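Local coordinates for protein lipase (Rhizopus niveus, PDB 1LGY) that hydrolyses ester bonds of triacylglycerols and of the partial glycerides derived from them, with strong preference for the 1 and 3 positions, at residues I93-S98 with V209-F214; K45-G50 with D71-I76. All coordinates share one frame; numbering follows the deposited sequence.

Interaction 1 of 2, residues I93-S98 with V209-F214; sequences IVFNFS and VPPQSF
Phe95 and Phe214 both carry CG anti to their own carbonyl carbon (chi1 -55° and -79°), and from these rotamers the two rings meet as a T-shaped pair. Phe95 supplies the edge: its CD2 stands over the centre of the Phe214 ring, with the ring planes at 70° and the centroids 5.0 Å apart. The contact continues toward the backbone, where Phe95 CB rests 3.7 Å from Phe214 CD2. Phe95 occupies the centre of an inverse gamma turn, and its CB is directed at 209-214.

One face of the Phe95 ring is given over to prolines. Pro211 CD lies 3.8 Å from the ring centroid and Pro210 CA 4.2 Å from it, both CH-pi contacts, while Pro210 CB packs beside Phe95 CD1. Proline suits this place because it presents C-H groups next to an electron-withdrawing nitrogen to the pi cloud and keeps the backbone stiff; the peptide bond before Pro210 is cis. At the far end of the ring, Val209 CG1 comes obliquely to 3.5 Å from Phe95 CE1. Phe97 adds a smaller touch, its edge atom CE2 lying 3.4 Å from Phe214 O, and its ring also stacks with Phe216.

Arg179 fixes the proline segment from outside, hydrogen-bonding to Pro210 O and to the Val209 backbone. Across the contact itself the forces are dispersion and weak C-H to pi attraction, which hold Phe95 by the shape of its surroundings; between these two segments the chain after helix 87-91, probably the lid helix as in related lipases, thus meets the loop beyond catalytic Asp204 through apolar packing.

Interaction 2 of 2, residues K45-G50 with D71-I76; sequences KWVPDG and DKQKTI
The flat carboxylate of Asp49 is covered on one face by Lys72, whose CB lies 3.3 Å from Asp49 OD1 and whose NZ curls back over the same face. Lys72 N donates to Asp49 OD2 from the syn side but tilted 34° out of the plane, on the side where Lys72 CB and NZ lie. That bond is fairly straight; OD1 bonds to Ser70 OG. The amide of Gln73 sets NE2 3.5 Å from Val47 CG2, while its polar ends are taken by Ser70 OG and Lys19 NZ.

Bends at chi3 and chi4 fold the Lys72 chain so that NZ reaches Asp49. The direct salt bridge to OD2 is long, 4.0 Å, but a water accepts from NZ and donates to OD2. Short and charged, Asp49 thus serves several donors from one turn position. Asp71 is turned to other partners, Tyr137 OH and Arg69 at OD1 and Lys51 at OD2.

Asp49 belongs to a type I beta turn, Val47 to Gly50, closed by Gly50 N to Val47 O at 3.0 Å; Pro48 fits its second position. That turn, following helix 41-46, is thereby tied to the G1-bulged beta hairpin joining strands 63-70 and 75-81, at the end of the alpha/beta-hydrolase sheet where 51-58 is outermost.

Interactions 1 and 2 lie on opposite sides of the centre of the chain, each about 18 Å from it. Their centres are about 36 Å apart and their nearest atoms about 25 Å, so neither touches the other. Along the sequence they come in series, 45-50 with 71-76 closing before 93-98 opens. Interaction 1 is near the catalytic triad of Ser145, Asp204 and His257 without touching it: the side chain of Val209 is about 8 Å from that of Asp204 and about 9 Å from that of His257. Interaction 2 is remote from the catalytic residues, by the end of the central sheet that strand 51-58 borders.

Interaction 1 of 2, residues I93-S98 with V209-F214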
loop_
_atom_site.group_PDB
_atom_site.type_symbol
_atom_site.label_atom_id
_atom_site.label_comp_id
_atom_site.label_asym_id
_atom_site.label_seq_id
_atom_site.Cartn_x
_atom_site.Cartn_y
_atom_site.Cartn_z
ATOM N N ILE A 93 4.350 -6.205 17.656
ATOM C CA ILE A 93 5.339 -5.861 16.622
ATOM C C ILE A 93 6.730 -5.646 17.251
ATOM O O ILE A 93 6.826 -5.551 18.473
ATOM C CB ILE A 93 4.707 -4.624 15.893
ATOM C CG1 ILE A 93 5.489 -4.154 14.685
ATOM C CG2 ILE A 93 4.663 -3.512 16.890
ATOM C CD1 ILE A 93 4.687 -3.072 13.964
ATOM N N VAL A 94 7.852 -5.667 16.526
ATOM C CA VAL A 94 9.149 -5.302 17.112
ATOM C C VAL A 94 9.637 -4.108 16.300
ATOM O O VAL A 94 9.597 -4.181 15.077
ATOM C CB VAL A 94 10.172 -6.421 16.991
ATOM C CG1 VAL A 94 11.436 -6.024 17.696
ATOM C CG2 VAL A 94 9.689 -7.652 17.685
ATOM N N PHE A 95 10.085 -3.001 16.904
ATOM C CA PHE A 95 10.502 -1.846 16.136
ATOM C C PHE A 95 12.016 -1.886 15.982
ATOM O O PHE A 95 12.748 -0.978 16.386
ATOM C CB PHE A 95 10.139 -0.563 16.819
ATOM C CG PHE A 95 8.677 -0.358 17.201
ATOM C CD1 PHE A 95 7.624 -0.821 16.388
ATOM C CD2 PHE A 95 8.402 0.336 18.379
ATOM C CE1 PHE A 95 6.307 -0.572 16.784
ATOM C CE2 PHE A 95 7.087 0.583 18.761
ATOM C CZ PHE A 95 6.035 0.130 17.966
ATOM N N ASN A 96 12.496 -2.976 15.380
ATOM C CA ASN A 96 13.877 -3.121 15.052
ATOM C C ASN A 96 14.121 -3.066 13.538
ATOM O O ASN A 96 13.203 -3.210 12.746
ATOM C CB ASN A 96 14.355 -4.410 15.597
ATOM C CG ASN A 96 13.729 -5.645 14.998
ATOM O OD1 ASN A 96 14.395 -6.675 14.960
ATOM N ND2 ASN A 96 12.484 -5.666 14.526
ATOM N N PHE A 97 15.357 -2.878 13.082
ATOM C CA PHE A 97 15.643 -2.689 11.669
ATOM C C PHE A 97 16.474 -3.762 11.011
ATOM O O PHE A 97 17.173 -4.512 11.684
ATOM C CB PHE A 97 16.403 -1.421 11.459
ATOM C CG PHE A 97 15.687 -0.093 11.592
ATOM C CD1 PHE A 97 14.977 0.394 10.494
ATOM C CD2 PHE A 97 15.795 0.653 12.758
ATOM C CE1 PHE A 97 14.362 1.642 10.550
ATOM C CE2 PHE A 97 15.191 1.887 12.814
ATOM C CZ PHE A 97 14.480 2.377 11.718
ATOM N N SER A 98 16.413 -3.812 9.675
ATOM C CA SER A 98 17.320 -4.604 8.830
ATOM C C SER A 98 17.888 -3.631 7.798
ATOM O O SER A 98 17.336 -2.560 7.512
ATOM C CB SER A 98 16.650 -5.682 8.007
ATOM O OG SER A 98 16.247 -6.801 8.788
ATOM N N VAL A 209 2.742 4.080 13.512
ATOM C CA VAL A 209 3.574 3.016 14.068
ATOM C C VAL A 209 4.466 2.452 12.965
ATOM O O VAL A 209 4.005 2.441 11.825
ATOM C CB VAL A 209 2.690 1.908 14.602
ATOM C CG1 VAL A 209 3.517 1.060 15.494
ATOM C CG2 VAL A 209 1.511 2.448 15.413
ATOM N N PRO A 210 5.725 2.002 13.104
ATOM C CA PRO A 210 6.673 2.273 14.185
ATOM C C PRO A 210 6.901 3.758 14.429
ATOM O O PRO A 210 6.843 4.512 13.470
ATOM C CB PRO A 210 7.875 1.546 13.711
ATOM C CG PRO A 210 7.342 0.426 12.882
ATOM C CD PRO A 210 6.377 1.192 12.078
ATOM N N PRO A 211 7.089 4.326 15.610
ATOM C CA PRO A 211 7.097 5.791 15.744
ATOM C C PRO A 211 8.386 6.528 15.331
ATOM O O PRO A 211 9.423 5.912 15.017
ATOM C CB PRO A 211 6.664 5.986 17.209
ATOM C CG PRO A 211 6.962 4.681 17.944
ATOM C CD PRO A 211 6.924 3.600 16.875
ATOM N N GLN A 212 8.338 7.868 15.193
ATOM C CA GLN A 212 9.572 8.579 14.828
ATOM C C GLN A 212 10.629 8.530 15.936
ATOM O O GLN A 212 11.820 8.692 15.658
ATOM C CB GLN A 212 9.311 10.022 14.530
ATOM C CG GLN A 212 8.412 10.099 13.333
ATOM C CD GLN A 212 8.389 11.401 12.572
ATOM O OE1 GLN A 212 7.947 11.458 11.418
ATOM N NE2 GLN A 212 8.856 12.499 13.138
ATOM N N SER A 213 10.255 8.279 17.204
ATOM C CA SER A 213 11.262 8.202 18.227
ATOM C C SER A 213 12.195 7.036 17.976
ATOM O O SER A 213 13.384 7.179 18.238
ATOM C CB SER A 213 10.590 8.113 19.591
ATOM O OG SER A 213 9.826 6.951 19.727
ATOM N N PHE A 214 11.720 5.962 17.349
ATOM C CA PHE A 214 12.542 4.815 16.973
ATOM C C PHE A 214 13.339 4.899 15.686
ATOM O O PHE A 214 14.059 3.966 15.309
ATOM C CB PHE A 214 11.673 3.570 16.905
ATOM C CG PHE A 214 11.395 2.996 18.288
ATOM C CD1 PHE A 214 10.472 3.615 19.132
ATOM C CD2 PHE A 214 12.113 1.866 18.722
ATOM C CE1 PHE A 214 10.275 3.095 20.414
ATOM C CE2 PHE A 214 11.913 1.354 20.012
ATOM C CZ PHE A 214 10.992 1.970 20.859
#

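Interaction 2 of 2, residues K45-G50 with D71-I76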
loop_
_atom_site.group_PDB
_atom_site.type_symbol
_atom_site.label_atom_id
_atom_site.label_comp_id
_atom_site.label_asym_id
_atom_site.label_seq_id
_atom_site.Cartn_x
_atom_site.Cartn_y
_atom_site.Cartn_z
ATOM N N LYS A 45 -17.032 -3.749 -8.846
ATOM C CA LYS A 45 -17.334 -2.337 -8.781
ATOM C C LYS A 45 -16.193 -1.489 -9.270
ATOM O O LYS A 45 -16.456 -0.395 -9.776
ATOM C CB LYS A 45 -17.629 -1.873 -7.357
ATOM C CG LYS A 45 -18.108 -0.423 -7.282
ATOM C CD LYS A 45 -18.110 0.265 -5.903
ATOM C CE LYS A 45 -18.657 1.690 -6.184
ATOM N NZ LYS A 45 -18.578 2.549 -5.020
ATOM N N TRP A 46 -14.931 -1.925 -9.116
ATOM C CA TRP A 46 -13.839 -1.061 -9.478
ATOM C C TRP A 46 -13.084 -1.562 -10.659
ATOM O O TRP A 46 -12.613 -0.742 -11.434
ATOM C CB TRP A 46 -12.942 -0.910 -8.289
ATOM C CG TRP A 46 -13.604 -0.025 -7.256
ATOM C CD1 TRP A 46 -14.058 -0.554 -6.070
ATOM C CD2 TRP A 46 -13.840 1.313 -7.342
ATOM N NE1 TRP A 46 -14.583 0.454 -5.407
ATOM C CE2 TRP A 46 -14.472 1.567 -6.129
ATOM C CE3 TRP A 46 -13.637 2.340 -8.234
ATOM C CZ2 TRP A 46 -14.913 2.836 -5.778
ATOM C CZ3 TRP A 46 -14.075 3.623 -7.903
ATOM C CH2 TRP A 46 -14.707 3.873 -6.681
ATOM N N VAL A 47 -12.928 -2.881 -10.806
ATOM C CA VAL A 47 -12.313 -3.382 -12.014
ATOM C C VAL A 47 -13.050 -4.582 -12.557
ATOM O O VAL A 47 -12.532 -5.682 -12.610
ATOM C CB VAL A 47 -10.729 -3.579 -11.723
ATOM C CG1 VAL A 47 -10.527 -4.073 -10.341
ATOM C CG2 VAL A 47 -10.058 -4.449 -12.770
ATOM N N PRO A 48 -14.296 -4.344 -13.094
ATOM C CA PRO A 48 -15.212 -5.353 -13.660
ATOM C C PRO A 48 -14.661 -6.384 -14.648
ATOM O O PRO A 48 -15.128 -7.514 -14.699
ATOM C CB PRO A 48 -16.316 -4.544 -14.277
ATOM C CG PRO A 48 -15.591 -3.293 -14.705
ATOM C CD PRO A 48 -14.839 -3.021 -13.444
ATOM N N ASP A 49 -13.676 -6.065 -15.481
ATOM C CA ASP A 49 -13.159 -7.063 -16.406
ATOM C C ASP A 49 -11.873 -7.712 -15.915
ATOM O O ASP A 49 -11.112 -8.241 -16.710
ATOM C CB ASP A 49 -12.960 -6.387 -17.724
ATOM C CG ASP A 49 -11.665 -5.616 -17.844
ATOM O OD1 ASP A 49 -11.441 -4.692 -17.075
ATOM O OD2 ASP A 49 -10.862 -5.975 -18.706
ATOM N N GLY A 50 -11.607 -7.764 -14.617
ATOM C CA GLY A 50 -10.354 -8.269 -14.132
ATOM C C GLY A 50 -10.210 -9.757 -14.285
ATOM O O GLY A 50 -11.124 -10.545 -14.038
ATOM N N ASP A 71 -7.681 -5.588 -19.134
ATOM C CA ASP A 71 -7.401 -5.133 -20.474
ATOM C C ASP A 71 -8.104 -3.840 -20.834
ATOM O O ASP A 71 -7.598 -3.014 -21.594
ATOM C CB ASP A 71 -7.779 -6.232 -21.404
ATOM C CG ASP A 71 -6.835 -7.399 -21.251
ATOM O OD1 ASP A 71 -5.646 -7.170 -21.105
ATOM O OD2 ASP A 71 -7.279 -8.541 -21.281
ATOM N N LYS A 72 -9.242 -3.647 -20.172
ATOM C CA LYS A 72 -10.005 -2.444 -20.363
ATOM C C LYS A 72 -9.246 -1.213 -19.887
ATOM O O LYS A 72 -9.060 -0.262 -20.632
ATOM C CB LYS A 72 -11.283 -2.617 -19.608
ATOM C CG LYS A 72 -12.273 -1.579 -20.081
ATOM C CD LYS A 72 -13.697 -1.965 -19.696
ATOM C CE LYS A 72 -14.401 -2.941 -20.662
ATOM N NZ LYS A 72 -13.867 -4.296 -20.651
ATOM N N GLN A 73 -8.780 -1.230 -18.637
ATOM C CA GLN A 73 -8.036 -0.126 -18.047
ATOM C C GLN A 73 -6.543 -0.127 -18.304
ATOM O O GLN A 73 -5.830 0.765 -17.824
ATOM C CB GLN A 73 -8.234 -0.111 -16.559
ATOM C CG GLN A 73 -9.665 0.225 -16.253
ATOM C CD GLN A 73 -10.030 -0.285 -14.885
ATOM O OE1 GLN A 73 -10.116 0.441 -13.900
ATOM N NE2 GLN A 73 -10.244 -1.583 -14.828
ATOM N N LYS A 74 -6.057 -1.092 -19.090
ATOM C CA LYS A 74 -4.637 -1.280 -19.348
ATOM C C LYS A 74 -3.772 -1.199 -18.079
ATOM O O LYS A 74 -2.809 -0.442 -17.978
ATOM C CB LYS A 74 -4.213 -0.247 -20.399
ATOM C CG LYS A 74 -4.909 -0.603 -21.704
ATOM C CD LYS A 74 -4.593 0.418 -22.765
ATOM C CE LYS A 74 -5.421 0.075 -23.999
ATOM N NZ LYS A 74 -4.756 -0.934 -24.816
ATOM N N THR A 75 -4.144 -1.982 -17.072
ATOM C CA THR A 75 -3.436 -1.975 -15.815
ATOM C C THR A 75 -3.290 -3.391 -15.327
ATOM O O THR A 75 -4.139 -4.245 -15.536
ATOM C CB THR A 75 -4.198 -1.170 -14.766
ATOM O OG1 THR A 75 -4.553 0.084 -15.323
ATOM C CG2 THR A 75 -3.329 -0.881 -13.566
ATOM N N ILE A 76 -2.132 -3.582 -14.724
ATOM C CA ILE A 76 -1.729 -4.780 -14.043
ATOM C C ILE A 76 -1.622 -4.281 -12.625
ATOM O O ILE A 76 -0.814 -3.400 -12.337
ATOM C CB ILE A 76 -0.354 -5.249 -14.459
ATOM C CG1 ILE A 76 -0.323 -5.475 -15.927
ATOM C CG2 ILE A 76 -0.029 -6.554 -13.737
ATOM C CD1 ILE A 76 1.116 -5.332 -16.370
HETATM O O HOH W 1 -11.847 -5.964 -21.502
#